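Local coordinates for protein putative TIM-barrel metal-dependent hydrolase (Mycobacterium avium subsp. paratuberculosis S397, PDB 4DZI) that probably acts as a metal-dependent hydrolase of the amidohydrolase family, with two cadmium ions bound in the crystal, at residues 297-300 against 301-305; 340-343 against 344-348; 28-31 against 32-36; 55-59 against 60-64. One frame throughout, in Å; residues are numbered along the deposited sequence.

All four contacts are local and follow one another along the chain without nesting or crossing. Interaction 3 comes first. It closes the turn at 28-36 that leads into strand 36-40. Interaction 4 closes a beta turn in the loop between strands 52-53 and 65-66, and Ile57 there lies about 9 Å from a cadmium ion. Interactions 1 and 2 lie on the opposite side of the chain's centre. Interaction 1 is the opening of helix 298-312, at the subunit interface. Interaction 2 is the end of helix 339-346. These two touch: Ile303 CD1 is 3.4 Å from Val345 CG1, so two outer helices of the barrel pack together.

Interaction 1 of 4, residues 297-300 against 301-305; sequences YFVH and RLIKR. With SO4 (sulfate ion), chain J.
Arg301 turns back on its own helix, toward Tyr297 and Phe298, and holds a sulfate ion with the end of its side chain. Bends at chi2 (115°) and chi3 (58°) bring the guanidinium beside the first turn. NH1 lies 3.3 Å from Tyr297 CD2, oblique to that ring. Phe298 CA lies over one guanidinium face, 3.3 Å from NH1. NH1 also forms a salt bridge with Asp265. NH2 gives a hydrogen bond of 2.7 Å to sulfate O3, which sits at the guanidinium edge and in its plane.

Arg305, one turn on, reaches the same anion with an extended chain. Its NH1 bonds to sulfate O1 at 2.9 Å, and its NH2 bonds to O3 at 3.3 Å. Arg305 also forms salt bridges with Asp264 and Asp265 of the second subunit. The ion probably comes from the crystallisation liquor. It is also bound by Arg266 of this chain and by Arg266 and Arg305 of the second subunit.

His300 has chi1 near 75°, which lays its ring over the Arg301 chain. Arg301 CG stands 4.1 Å from the ring centroid, over the face, as a CH-pi contact. His300 ND1 makes a weak bond of 2.9 Å to Tyr297 O. NE2 bonds to His300 of the second subunit, which probably helps fix the ring's rotation.

Elsewhere on the helix, Val299 CG1 packs 3.5 Å from Ile303 CD1, and Leu302 CD2 meets the edge of the Phe298 ring. Phe298 and Leu302 face helix 266-277, while Val299 and Ile303 face helices 321-328 and 339-346; Phe298 and Val299 also touch Ile331 of strand 329-331.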
loop_
_atom_site.group_PDB
_atom_site.type_symbol
_atom_site.label_atom_id
_atom_site.label_comp_id
_atom_site.label_asym_id
_atom_site.label_seq_id
_atom_site.Cartn_x
_atom_site.Cartn_y
_atom_site.Cartn_z
ATOM N N TYR C 297 -12.604 2.498 1.354
ATOM C CA TYR C 297 -11.643 2.742 2.447
ATOM C C TYR C 297 -10.389 3.439 1.965
ATOM O O TYR C 297 -9.696 4.083 2.755
ATOM C CB TYR C 297 -11.237 1.395 3.001
ATOM C CG TYR C 297 -10.492 1.393 4.305
ATOM C CD1 TYR C 297 -11.061 1.896 5.436
ATOM C CD2 TYR C 297 -9.227 0.816 4.387
ATOM C CE1 TYR C 297 -10.396 1.853 6.656
ATOM C CE2 TYR C 297 -8.556 0.767 5.585
ATOM C CZ TYR C 297 -9.146 1.283 6.713
ATOM O OH TYR C 297 -8.480 1.196 7.922
ATOM N N PHE C 298 -10.052 3.305 0.689
ATOM C CA PHE C 298 -8.870 3.974 0.173
ATOM C C PHE C 298 -8.890 5.510 0.301
ATOM O O PHE C 298 -7.834 6.165 0.343
ATOM C CB PHE C 298 -8.577 3.601 -1.294
ATOM C CG PHE C 298 -9.491 4.270 -2.300
ATOM C CD1 PHE C 298 -9.136 5.490 -2.883
ATOM C CD2 PHE C 298 -10.648 3.643 -2.725
ATOM C CE1 PHE C 298 -9.953 6.130 -3.811
ATOM C CE2 PHE C 298 -11.457 4.263 -3.665
ATOM C CZ PHE C 298 -11.108 5.498 -4.216
ATOM N N VAL C 299 -10.079 6.106 0.333
ATOM C CA VAL C 299 -10.203 7.556 0.242
ATOM C C VAL C 299 -9.467 8.284 1.357
ATOM O O VAL C 299 -8.779 9.263 1.134
ATOM C CB VAL C 299 -11.691 7.961 0.288
ATOM C CG1 VAL C 299 -11.852 9.470 0.196
ATOM C CG2 VAL C 299 -12.436 7.283 -0.846
ATOM N N HIS C 300 -9.645 7.817 2.569
ATOM C CA HIS C 300 -9.086 8.624 3.636
ATOM C C HIS C 300 -7.571 8.628 3.636
ATOM O O HIS C 300 -6.982 9.652 3.924
ATOM C CB HIS C 300 -9.672 8.289 4.991
ATOM C CG HIS C 300 -9.150 7.019 5.554
ATOM N ND1 HIS C 300 -9.518 5.811 5.064
ATOM C CD2 HIS C 300 -8.269 6.774 6.604
ATOM C CE1 HIS C 300 -8.876 4.839 5.752
ATOM N NE2 HIS C 300 -8.119 5.428 6.701
ATOM N N ARG C 301 -6.925 7.507 3.306
ATOM C CA ARG C 301 -5.447 7.526 3.220
ATOM C C ARG C 301 -4.997 8.357 2.057
ATOM O O ARG C 301 -3.990 9.049 2.131
ATOM C CB ARG C 301 -4.844 6.107 3.067
ATOM C CG ARG C 301 -5.190 5.148 4.200
ATOM C CD ARG C 301 -6.060 3.992 3.698
ATOM N NE ARG C 301 -5.354 3.269 2.635
ATOM C CZ ARG C 301 -5.910 2.309 1.903
ATOM N NH1 ARG C 301 -7.177 1.983 2.149
ATOM N NH2 ARG C 301 -5.221 1.702 0.913
ATOM N N LEU C 302 -5.722 8.257 0.945
ATOM C CA LEU C 302 -5.362 9.010 -0.236
ATOM C C LEU C 302 -5.435 10.515 0.080
ATOM O O LEU C 302 -4.523 11.267 -0.290
ATOM C CB LEU C 302 -6.269 8.612 -1.420
ATOM C CG LEU C 302 -6.000 9.377 -2.716
ATOM C CD1 LEU C 302 -4.644 9.058 -3.319
ATOM C CD2 LEU C 302 -7.095 9.031 -3.747
ATOM N N ILE C 303 -6.501 10.941 0.751
ATOM C CA ILE C 303 -6.675 12.356 1.117
ATOM C C ILE C 303 -5.499 12.830 2.001
ATOM O O ILE C 303 -4.891 13.858 1.711
ATOM C CB ILE C 303 -8.056 12.632 1.777
ATOM C CG1 ILE C 303 -9.157 12.622 0.706
ATOM C CG2 ILE C 303 -8.073 13.988 2.504
ATOM C CD1 ILE C 303 -10.546 12.575 1.287
ATOM N N LYS C 304 -5.133 12.037 2.998
ATOM C CA LYS C 304 -4.007 12.390 3.888
ATOM C C LYS C 304 -2.736 12.573 3.088
ATOM O O LYS C 304 -2.018 13.566 3.235
ATOM C CB LYS C 304 -3.782 11.312 4.945
ATOM C CG LYS C 304 -2.664 11.660 5.922
ATOM C CD LYS C 304 -2.816 10.875 7.221
ATOM C CE LYS C 304 -1.732 11.220 8.233
ATOM N NZ LYS C 304 -0.529 10.359 8.046
ATOM N N ARG C 305 -2.451 11.611 2.222
ATOM C CA ARG C 305 -1.214 11.659 1.424
ATOM C C ARG C 305 -1.237 12.761 0.374
ATOM O O ARG C 305 -0.197 13.361 0.078
ATOM C CB ARG C 305 -0.995 10.289 0.781
ATOM C CG ARG C 305 -0.707 9.205 1.815
ATOM C CD ARG C 305 -0.815 7.797 1.216
ATOM N NE ARG C 305 -0.412 6.792 2.217
ATOM C CZ ARG C 305 -0.729 5.500 2.159
ATOM N NH1 ARG C 305 -0.297 4.657 3.091
ATOM N NH2 ARG C 305 -1.506 5.039 1.175
HETATM S S SO4 J . -1.888 1.386 2.046
HETATM O O1 SO4 J . -0.584 2.015 1.977
HETATM O O2 SO4 J . -2.776 1.829 3.155
HETATM O O3 SO4 J . -2.542 1.944 0.828
HETATM O O4 SO4 J . -2.056 -0.040 1.828
#

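Interaction 2 of 4, residues 340-343 against 344-348; sequences PELA and RVIGV
Glu341 and Arg344 form a salt bridge one helical turn apart, with a single carboxylate oxygen doing the work. Glu341 places CG anti to its backbone N (chi1 172°) and then bends at chi2, which swings the carboxylate back toward the arginine. Arg344 bends at chi3 (-70°) and crosses the glutamate at about a right angle. OE1 receives NH2 at 2.6 Å on its anti side, and NE at 3.2 Å in a weak bond. The carboxylate and guanidinium planes are strongly turned, so the pair is not a flat two-oxygen bridge. Glu341 CA lies over one guanidinium face. The other oxygen, OE2, rests 3.6 Å from Val345 CG2.

On the buried side Leu342 CD1 meets Ile346 CD1 at 3.8 Å. Ile346 has CG1 between its backbone N and carbonyl carbon (chi1 66°), and this brings the delta carbon against the leucine branch.

Leu342 O takes the amide of Ile346 at 2.8 Å, in a nearly straight bond, and more weakly that of Val345. Ala343 O takes Gly347 N in a weak bond of 2.9 Å. Beyond it, Ala343 CB and Val348 CB are 4.2 Å apart. Gly347 leaves the helix with positive phi, where a beta carbon would press on the preceding carbonyl. This is a glycine-terminated C-terminal end of a helix, here outer helix 339-346 of the TIM barrel.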
loop_
_atom_site.group_PDB
_atom_site.type_symbol
_atom_site.label_atom_id
_atom_site.label_comp_id
_atom_site.label_asym_id
_atom_site.label_seq_id
_atom_site.Cartn_x
_atom_site.Cartn_y
_atom_site.Cartn_z
ATOM N N PRO C 340 -22.165 6.907 6.246
ATOM C CA PRO C 340 -22.252 8.254 6.810
ATOM C C PRO C 340 -20.892 8.949 6.814
ATOM O O PRO C 340 -20.776 10.110 6.432
ATOM C CB PRO C 340 -22.744 7.999 8.244
ATOM C CG PRO C 340 -23.543 6.744 8.128
ATOM C CD PRO C 340 -22.802 5.901 7.116
ATOM N N GLU C 341 -19.849 8.253 7.239
ATOM C CA GLU C 341 -18.528 8.874 7.248
ATOM C C GLU C 341 -18.067 9.176 5.837
ATOM O O GLU C 341 -17.525 10.235 5.570
ATOM C CB GLU C 341 -17.501 7.978 7.963
ATOM C CG GLU C 341 -16.066 8.463 7.845
ATOM C CD GLU C 341 -15.788 9.722 8.658
ATOM O OE1 GLU C 341 -16.538 9.987 9.622
ATOM O OE2 GLU C 341 -14.813 10.446 8.339
ATOM N N LEU C 342 -18.273 8.230 4.914
ATOM C CA LEU C 342 -17.863 8.471 3.539
ATOM C C LEU C 342 -18.544 9.738 3.016
ATOM O O LEU C 342 -17.929 10.528 2.318
ATOM C CB LEU C 342 -18.236 7.255 2.634
ATOM C CG LEU C 342 -17.760 7.328 1.173
ATOM C CD1 LEU C 342 -16.244 7.495 1.058
ATOM C CD2 LEU C 342 -18.217 6.086 0.407
ATOM N N ALA C 343 -19.832 9.916 3.336
ATOM C CA ALA C 343 -20.582 11.082 2.815
ATOM C C ALA C 343 -19.974 12.363 3.376
ATOM O O ALA C 343 -19.860 13.410 2.714
ATOM C CB ALA C 343 -22.058 10.979 3.202
ATOM N N ARG C 344 -19.528 12.258 4.617
ATOM C CA ARG C 344 -18.852 13.404 5.233
ATOM C C ARG C 344 -17.594 13.787 4.481
ATOM O O ARG C 344 -17.306 14.977 4.280
ATOM C CB ARG C 344 -18.528 13.096 6.689
ATOM C CG ARG C 344 -19.751 13.222 7.594
ATOM C CD ARG C 344 -19.392 13.381 9.066
ATOM N NE ARG C 344 -18.835 12.156 9.626
ATOM C CZ ARG C 344 -19.565 11.160 10.122
ATOM N NH1 ARG C 344 -20.888 11.239 10.129
ATOM N NH2 ARG C 344 -18.968 10.083 10.606
ATOM N N VAL C 345 -16.871 12.765 4.023
ATOM C CA VAL C 345 -15.596 12.960 3.339
ATOM C C VAL C 345 -15.678 13.336 1.862
ATOM O O VAL C 345 -14.979 14.252 1.419
ATOM C CB VAL C 345 -14.753 11.688 3.499
ATOM C CG1 VAL C 345 -13.531 11.720 2.605
ATOM C CG2 VAL C 345 -14.365 11.537 4.955
ATOM N N ILE C 346 -16.489 12.610 1.075
ATOM C CA ILE C 346 -16.535 12.904 -0.344
ATOM C C ILE C 346 -17.814 13.576 -0.808
ATOM O O ILE C 346 -17.866 14.068 -1.937
ATOM C CB ILE C 346 -16.293 11.643 -1.207
ATOM C CG1 ILE C 346 -17.433 10.642 -1.033
ATOM C CG2 ILE C 346 -14.957 11.002 -0.853
ATOM C CD1 ILE C 346 -17.386 9.462 -2.003
ATOM N N GLY C 347 -18.828 13.596 0.060
ATOM C CA GLY C 347 -20.140 14.179 -0.289
ATOM C C GLY C 347 -21.108 13.068 -0.661
ATOM O O GLY C 347 -20.738 12.118 -1.387
ATOM N N VAL C 348 -22.344 13.156 -0.173
ATOM C CA VAL C 348 -23.298 12.122 -0.467
ATOM C C VAL C 348 -23.523 11.983 -1.985
ATOM O O VAL C 348 -23.890 10.890 -2.465
ATOM C CB VAL C 348 -24.618 12.406 0.248
ATOM C CG1 VAL C 348 -25.242 13.679 -0.304
ATOM C CG2 VAL C 348 -25.551 11.222 0.133
#

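Interaction 3 of 4, residues 28-31 against 32-36; sequences DKKF and KRRGV
Phe31 and Arg34 make the main side-chain packing. Phe31 CE1 sits over the centre of the Arg34 guanidinium face, 3.7 Å from CZ, with the two planes 67° apart. Lys30 has CG anti to the backbone N (chi1 175°), which lays it over one face of the Phe31 ring. Helix 136-153 also packs on the Phe31 ring.

Lys30 and Arg34 bring like charges near each other: Lys30 NZ is 4.5 Å from Arg34 NH1. Acidic groups probably offset this, since Arg34 forms salt bridges with Asp135 and Glu137.

Backbone hydrogen bonds close the turn. Gly35 N gives a bond of 2.8 Å to Phe31 O. Lys32 N bonds to Lys29 O at 3.2 Å, approaching from above the carbonyl plane. A side chain adds one more: Asp28 OD1 accepts Lys30 N at 2.9 Å.

Water adds further links. One water donates to Lys30 O and accepts from Arg33 N at 2.9 Å. A second accepts from Arg34 NH1 at 3.0 Å, in the guanidinium plane, and donates weakly to Lys30 O.

The Asp28 bond makes an Asx turn at the start of the 3-10 segment 29-30, in the loop before strand 36-40.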
loop_
_atom_site.group_PDB
_atom_site.type_symbol
_atom_site.label_atom_id
_atom_site.label_comp_id
_atom_site.label_asym_id
_atom_site.label_seq_id
_atom_site.Cartn_x
_atom_site.Cartn_y
_atom_site.Cartn_z
ATOM N N ASP C 28 -8.161 -10.376 -34.804
ATOM C CA ASP C 28 -7.309 -10.442 -36.005
ATOM C C ASP C 28 -6.469 -11.739 -35.962
ATOM O O ASP C 28 -5.809 -12.019 -34.972
ATOM C CB ASP C 28 -6.419 -9.196 -36.050
ATOM C CG ASP C 28 -5.483 -9.181 -37.249
ATOM O OD1 ASP C 28 -5.242 -10.251 -37.855
ATOM O OD2 ASP C 28 -4.980 -8.089 -37.580
ATOM N N LYS C 29 -6.506 -12.554 -37.016
ATOM C CA LYS C 29 -5.815 -13.847 -36.968
ATOM C C LYS C 29 -4.315 -13.721 -36.716
ATOM O O LYS C 29 -3.683 -14.680 -36.308
ATOM C CB LYS C 29 -6.075 -14.671 -38.224
ATOM C CG LYS C 29 -6.287 -13.843 -39.476
ATOM C CD LYS C 29 -5.112 -13.929 -40.434
ATOM C CE LYS C 29 -5.549 -13.521 -41.831
ATOM N NZ LYS C 29 -4.654 -14.090 -42.873
ATOM N N LYS C 30 -3.775 -12.529 -36.929
ATOM C CA LYS C 30 -2.378 -12.255 -36.638
ATOM C C LYS C 30 -2.081 -12.552 -35.171
ATOM O O LYS C 30 -0.961 -12.910 -34.813
ATOM C CB LYS C 30 -2.046 -10.798 -36.940
ATOM C CG LYS C 30 -0.622 -10.433 -36.546
ATOM C CD LYS C 30 -0.286 -8.980 -36.855
ATOM C CE LYS C 30 1.186 -8.705 -36.577
ATOM N NZ LYS C 30 1.514 -7.254 -36.647
ATOM N N PHE C 31 -3.087 -12.382 -34.326
ATOM C CA PHE C 31 -2.916 -12.546 -32.874
ATOM C C PHE C 31 -3.536 -13.809 -32.295
ATOM O O PHE C 31 -3.768 -13.924 -31.087
ATOM C CB PHE C 31 -3.474 -11.301 -32.186
ATOM C CG PHE C 31 -2.806 -10.039 -32.658
ATOM C CD1 PHE C 31 -1.553 -9.686 -32.195
ATOM C CD2 PHE C 31 -3.396 -9.244 -33.625
ATOM C CE1 PHE C 31 -0.914 -8.539 -32.642
ATOM C CE2 PHE C 31 -2.767 -8.100 -34.083
ATOM C CZ PHE C 31 -1.521 -7.744 -33.596
ATOM N N LYS C 32 -3.730 -14.813 -33.140
ATOM C CA LYS C 32 -4.460 -15.994 -32.730
ATOM C C LYS C 32 -3.715 -16.730 -31.607
ATOM O O LYS C 32 -4.334 -17.366 -30.773
ATOM C CB LYS C 32 -4.679 -16.904 -33.949
ATOM C CG LYS C 32 -5.406 -18.207 -33.706
ATOM C CD LYS C 32 -5.270 -19.054 -34.978
ATOM C CE LYS C 32 -6.392 -20.064 -35.152
ATOM N NZ LYS C 32 -6.551 -20.927 -33.953
ATOM N N ARG C 33 -2.391 -16.638 -31.591
ATOM C CA ARG C 33 -1.610 -17.269 -30.529
ATOM C C ARG C 33 -1.136 -16.221 -29.537
ATOM O O ARG C 33 -1.021 -16.492 -28.334
ATOM C CB ARG C 33 -0.395 -18.012 -31.108
ATOM C CG ARG C 33 -0.754 -18.984 -32.235
ATOM C CD ARG C 33 -1.878 -19.948 -31.868
ATOM N NE ARG C 33 -2.103 -20.802 -33.053
ATOM C CZ ARG C 33 -2.968 -21.811 -33.139
ATOM N NH1 ARG C 33 -3.736 -22.174 -32.109
ATOM N NH2 ARG C 33 -3.049 -22.478 -34.284
ATOM N N ARG C 34 -0.848 -15.025 -30.032
ATOM C CA ARG C 34 -0.391 -13.961 -29.160
ATOM C C ARG C 34 -1.426 -13.506 -28.128
ATOM O O ARG C 34 -1.064 -13.029 -27.045
ATOM C CB ARG C 34 0.136 -12.770 -29.939
ATOM C CG ARG C 34 1.518 -13.045 -30.528
ATOM C CD ARG C 34 1.847 -12.064 -31.642
ATOM N NE ARG C 34 2.079 -10.728 -31.134
ATOM C CZ ARG C 34 2.502 -9.713 -31.888
ATOM N NH1 ARG C 34 2.748 -9.897 -33.184
ATOM N NH2 ARG C 34 2.677 -8.519 -31.359
ATOM N N GLY C 35 -2.702 -13.634 -28.495
ATOM C CA GLY C 35 -3.819 -13.226 -27.635
ATOM C C GLY C 35 -4.307 -14.364 -26.762
ATOM O O GLY C 35 -3.537 -15.210 -26.329
ATOM N N VAL C 36 -5.614 -14.418 -26.566
ATOM C CA VAL C 36 -6.248 -15.436 -25.800
ATOM C C VAL C 36 -6.578 -16.673 -26.640
ATOM O O VAL C 36 -7.154 -16.546 -27.733
ATOM C CB VAL C 36 -7.580 -14.901 -25.220
ATOM C CG1 VAL C 36 -8.293 -16.003 -24.450
ATOM C CG2 VAL C 36 -7.329 -13.668 -24.365
HETATM O O HOH W 1 -0.419 -14.945 -32.960
HETATM O O HOH W 2 2.281 -12.171 -35.132
#

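Interaction 4 of 4, residues 55-59 against 60-64; sequences HFIPN and PTFDP
Residues Asn59 to Phe62 form a type I beta turn, closed by a bond of 3.0 Å from Phe62 N to Asn59 O, and Phe62, its last residue, has positive phi. The turn lies in the loop between strands 52-53 and 65-66. The Asn59 side chain adds a second bond to the turn. CG is anti to the backbone N (chi1 178°), which carries the amide alongside the turn. OD1 accepts Thr61 N at 3.0 Å, from above the amide plane, so an Asx turn overlaps the beta turn. Thr61 has OG1 between its backbone N and carbonyl carbon (chi1 74°). There OG1 accepts Asp63 N at 3.3 Å, making an ST turn that starts two residues on.

Ile57, just before the turn, packs against Phe62, the two side chains crossing at about a right angle. Ile57 CG2 touches Phe62 CE1 at 3.7 Å, oblique to the ring, while Asn59 O lies over one ring face. Phe62 also meets the ring of Tyr17, and Ile57 touches Phe124.

A cis peptide precedes Pro64. Asn59 ND2 makes a weak bond of 2.8 Å to Asp63 O. ND2 also donates to a water at 2.8 Å, and that water donates to Pro64 O at 2.8 Å.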
loop_
_atom_site.group_PDB
_atom_site.type_symbol
_atom_site.label_atom_id
_atom_site.label_comp_id
_atom_site.label_asym_id
_atom_site.label_seq_id
_atom_site.Cartn_x
_atom_site.Cartn_y
_atom_site.Cartn_z
ATOM N N HIS C 55 -4.412 -17.879 -14.812
ATOM C CA HIS C 55 -5.173 -18.453 -13.725
ATOM C C HIS C 55 -6.077 -17.454 -13.071
ATOM O O HIS C 55 -6.525 -17.667 -11.953
ATOM C CB HIS C 55 -4.223 -19.080 -12.689
ATOM C CG HIS C 55 -3.406 -20.221 -13.245
ATOM N ND1 HIS C 55 -3.941 -21.442 -13.511
ATOM C CD2 HIS C 55 -2.047 -20.294 -13.594
ATOM C CE1 HIS C 55 -2.976 -22.249 -14.010
ATOM N NE2 HIS C 55 -1.818 -21.540 -14.061
ATOM N N PHE C 56 -6.393 -16.362 -13.757
ATOM C CA PHE C 56 -7.175 -15.299 -13.134
ATOM C C PHE C 56 -8.594 -15.789 -12.870
ATOM O O PHE C 56 -9.139 -15.561 -11.763
ATOM C CB PHE C 56 -7.205 -14.051 -14.025
ATOM C CG PHE C 56 -8.084 -12.934 -13.482
ATOM C CD1 PHE C 56 -7.726 -12.233 -12.333
ATOM C CD2 PHE C 56 -9.249 -12.588 -14.140
ATOM C CE1 PHE C 56 -8.527 -11.204 -11.847
ATOM C CE2 PHE C 56 -10.056 -11.550 -13.677
ATOM C CZ PHE C 56 -9.697 -10.850 -12.530
ATOM N N ILE C 57 -9.146 -16.515 -13.840
ATOM C CA ILE C 57 -10.456 -17.169 -13.636
ATOM C C ILE C 57 -10.211 -18.681 -13.490
ATOM O O ILE C 57 -9.667 -19.316 -14.411
ATOM C CB ILE C 57 -11.400 -16.906 -14.831
ATOM C CG1 ILE C 57 -11.651 -15.380 -15.043
ATOM C CG2 ILE C 57 -12.699 -17.695 -14.671
ATOM C CD1 ILE C 57 -12.229 -14.641 -13.833
ATOM N N PRO C 58 -10.629 -19.277 -12.361
ATOM C CA PRO C 58 -10.418 -20.722 -12.146
ATOM C C PRO C 58 -11.079 -21.633 -13.185
ATOM O O PRO C 58 -10.549 -22.709 -13.474
ATOM C CB PRO C 58 -11.009 -20.966 -10.747
ATOM C CG PRO C 58 -10.930 -19.639 -10.066
ATOM C CD PRO C 58 -11.144 -18.611 -11.151
ATOM N N ASN C 59 -12.220 -21.221 -13.746
ATOM C CA ASN C 59 -12.857 -21.991 -14.821
ATOM C C ASN C 59 -13.449 -21.082 -15.872
ATOM O O ASN C 59 -14.513 -20.515 -15.653
ATOM C CB ASN C 59 -13.950 -22.914 -14.248
ATOM C CG ASN C 59 -14.669 -23.685 -15.312
ATOM O OD1 ASN C 59 -14.227 -23.746 -16.444
ATOM N ND2 ASN C 59 -15.784 -24.301 -14.940
ATOM N N PRO C 60 -12.768 -20.928 -17.029
ATOM C CA PRO C 60 -13.236 -19.972 -18.036
ATOM C C PRO C 60 -14.528 -20.389 -18.708
ATOM O O PRO C 60 -15.139 -19.564 -19.417
ATOM C CB PRO C 60 -12.083 -19.906 -19.031
ATOM C CG PRO C 60 -11.396 -21.229 -18.870
ATOM C CD PRO C 60 -11.484 -21.554 -17.414
ATOM N N THR C 61 -14.977 -21.638 -18.515
ATOM C CA THR C 61 -16.313 -21.985 -19.083
ATOM C C THR C 61 -17.440 -21.460 -18.189
ATOM O O THR C 61 -18.598 -21.482 -18.594
ATOM C CB THR C 61 -16.569 -23.502 -19.252
ATOM O OG1 THR C 61 -16.810 -24.081 -17.970
ATOM C CG2 THR C 61 -15.387 -24.210 -19.953
ATOM N N PHE C 62 -17.112 -21.080 -16.952
ATOM C CA PHE C 62 -18.120 -20.555 -16.024
ATOM C C PHE C 62 -19.253 -21.541 -15.771
ATOM O O PHE C 62 -20.368 -21.146 -15.460
ATOM C CB PHE C 62 -18.673 -19.196 -16.502
ATOM C CG PHE C 62 -17.645 -18.076 -16.429
ATOM C CD1 PHE C 62 -17.189 -17.634 -15.165
ATOM C CD2 PHE C 62 -17.186 -17.456 -17.593
ATOM C CE1 PHE C 62 -16.234 -16.621 -15.085
ATOM C CE2 PHE C 62 -16.242 -16.423 -17.507
ATOM C CZ PHE C 62 -15.780 -16.011 -16.245
ATOM N N ASP C 63 -18.945 -22.833 -15.830
ATOM C CA ASP C 63 -19.948 -23.856 -15.533
ATOM C C ASP C 63 -19.282 -25.013 -14.813
ATOM O O ASP C 63 -18.296 -25.579 -15.333
ATOM C CB ASP C 63 -20.538 -24.294 -16.861
ATOM C CG ASP C 63 -21.787 -25.142 -16.690
ATOM O OD1 ASP C 63 -22.338 -25.210 -15.579
ATOM O OD2 ASP C 63 -22.218 -25.709 -17.695
ATOM N N PRO C 64 -19.754 -25.347 -13.608
ATOM C CA PRO C 64 -20.865 -24.734 -12.868
ATOM C C PRO C 64 -20.480 -23.354 -12.383
ATOM O O PRO C 64 -19.294 -22.942 -12.456
ATOM C CB PRO C 64 -21.057 -25.656 -11.655
ATOM C CG PRO C 64 -19.783 -26.397 -11.524
ATOM C CD PRO C 64 -19.230 -26.541 -12.915
HETATM O O HOH W 3 -16.700 -23.905 -12.340
#